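Putative ferredoxin (Rhodopseudomonas palustris, PDB 4ID8) binds a [3Fe-4S] cluster and probably carries electrons to the cytochrome P450 CYP194A4, with which it is associated. Local coordinates at residues Ile7-Asp12 with Glu61-Ile66. Numbering follows the deposited sequence.
Sequences IHVDQD and ENAIDI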
# COMPACT_ATOMS: atom_id res chain seq x y z
N ILE A 7 5.00 -3.76 3.69
CA ILE A 7 3.66 -3.19 3.56
C ILE A 7 2.62 -4.26 3.62
O ILE A 7 2.83 -5.32 3.08
CB ILE A 7 3.43 -2.67 2.17
CG1 ILE A 7 4.39 -1.59 1.77
CG2 ILE A 7 2.06 -2.07 2.10
CD1 ILE A 7 3.89 -0.22 2.25
N HIS A 8 1.49 -3.98 4.24
CA HIS A 8 0.32 -4.85 4.13
C HIS A 8 -0.95 -4.05 3.92
O HIS A 8 -1.17 -3.06 4.59
CB HIS A 8 0.22 -5.71 5.40
CG HIS A 8 -1.05 -6.49 5.54
ND1 HIS A 8 -1.43 -7.47 4.65
CD2 HIS A 8 -2.00 -6.45 6.50
CE1 HIS A 8 -2.59 -7.98 5.04
NE2 HIS A 8 -2.97 -7.37 6.15
N VAL A 9 -1.82 -4.48 3.03
CA VAL A 9 -3.17 -3.88 2.97
C VAL A 9 -4.16 -4.78 3.61
O VAL A 9 -4.28 -5.94 3.24
CB VAL A 9 -3.62 -3.69 1.51
CG1 VAL A 9 -4.98 -3.01 1.45
CG2 VAL A 9 -2.55 -2.93 0.72
N ASP A 10 -4.91 -4.29 4.57
CA ASP A 10 -5.96 -5.11 5.19
C ASP A 10 -7.17 -5.15 4.26
O ASP A 10 -7.78 -4.12 3.98
CB ASP A 10 -6.32 -4.48 6.53
CG ASP A 10 -7.39 -5.26 7.31
OD1 ASP A 10 -7.36 -5.13 8.55
OD2 ASP A 10 -8.26 -5.94 6.74
N GLN A 11 -7.53 -6.32 3.81
CA GLN A 11 -8.56 -6.44 2.82
C GLN A 11 -9.92 -6.03 3.35
O GLN A 11 -10.77 -5.54 2.59
CB GLN A 11 -8.60 -7.87 2.31
CG GLN A 11 -7.39 -8.24 1.45
CD GLN A 11 -7.10 -7.19 0.38
OE1 GLN A 11 -7.86 -6.98 -0.55
NE2 GLN A 11 -5.97 -6.52 0.52
N ASP A 12 -10.15 -6.21 4.64
CA ASP A 12 -11.41 -5.78 5.19
C ASP A 12 -11.60 -4.26 5.26
O ASP A 12 -12.71 -3.75 5.00
CB ASP A 12 -11.70 -6.47 6.52
CG ASP A 12 -12.08 -7.95 6.34
OD1 ASP A 12 -12.88 -8.26 5.42
OD2 ASP A 12 -11.59 -8.81 7.12
N GLU A 61 -9.17 4.85 4.51
CA GLU A 61 -9.75 3.77 5.30
C GLU A 61 -8.82 3.21 6.38
O GLU A 61 -9.20 2.29 7.17
CB GLU A 61 -10.18 2.65 4.37
CG GLU A 61 -11.14 3.06 3.24
CD GLU A 61 -12.47 3.74 3.72
OE1 GLU A 61 -13.08 4.53 2.94
OE2 GLU A 61 -12.91 3.48 4.87
N ASN A 62 -7.61 3.79 6.41
CA ASN A 62 -6.50 3.36 7.28
C ASN A 62 -6.19 1.89 7.16
O ASN A 62 -5.93 1.19 8.13
CB ASN A 62 -6.69 3.85 8.74
CG ASN A 62 -6.63 5.41 8.84
OD1 ASN A 62 -5.82 6.11 8.15
ND2 ASN A 62 -7.52 5.95 9.66
N ALA A 63 -6.23 1.46 5.90
CA ALA A 63 -6.14 0.05 5.52
C ALA A 63 -4.69 -0.45 5.43
O ALA A 63 -4.50 -1.65 5.43
CB ALA A 63 -6.85 -0.18 4.21
N ILE A 64 -3.70 0.45 5.38
CA ILE A 64 -2.31 0.05 5.17
C ILE A 64 -1.47 -0.01 6.48
O ILE A 64 -1.40 0.96 7.22
CB ILE A 64 -1.60 0.96 4.09
CG1 ILE A 64 -2.37 0.92 2.75
CG2 ILE A 64 -0.09 0.58 3.92
CD1 ILE A 64 -2.05 2.05 1.74
N ASP A 65 -0.81 -1.14 6.73
CA ASP A 65 0.15 -1.26 7.82
C ASP A 65 1.55 -1.29 7.29
O ASP A 65 1.82 -1.97 6.33
CB ASP A 65 0.05 -2.62 8.47
CG ASP A 65 -1.30 -2.91 8.97
OD1 ASP A 65 -1.84 -1.99 9.62
OD2 ASP A 65 -1.78 -4.08 8.72
N ILE A 66 2.46 -0.58 7.94
CA ILE A 66 3.84 -0.73 7.59
C ILE A 66 4.51 -1.37 8.80
O ILE A 66 4.37 -0.86 9.90
CB ILE A 66 4.44 0.62 7.19
CG1 ILE A 66 3.99 0.97 5.80
CG2 ILE A 66 5.96 0.59 7.16
CD1 ILE A 66 4.14 2.38 5.53
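His8 and Asp65 pair through both backbone bonds, His8 N to Asp65 O and Asp65 N to His8 O, each 2.9 Å. They form the hydrogen-bonded pair of a two-stranded antiparallel sheet that joins the two ends of the ferredoxin chain. Past the strand, Asp10 N gives a nearly straight 2.8 Å bond to Ala63 O (179°).

The tight side carries Ile7, Val9, Ile64 and Ile66. Ile7 CD1 lies 3.7 Å from Ile66 CG1, the two side chains side by side. Ile7 CG2, anti to its backbone N, meets Ile64 CG2 at 3.9 Å. Val9 CG2 touches Ile64 CG1 more loosely, at 4.4 Å.

The other side is exposed. There Asp65 OD2 comes to the edge of the His8 ring, 3.3 Å from CD2 and near the ring plane. ND1 of His8 is hydrogen-bonded to Glu38 OE2.

Val9 also touches the iron-sulfur cluster, and Ile64 and Ala63 approach its ligands Cys20 and Cys59. Phe28 of strand 28-30 packs on Ile7, Val9 and Ile64, while Trp53 and Lys56 of helix 49-58 meet Ile66, and Lys56 NZ is also hydrogen-bonded to Ile64 O.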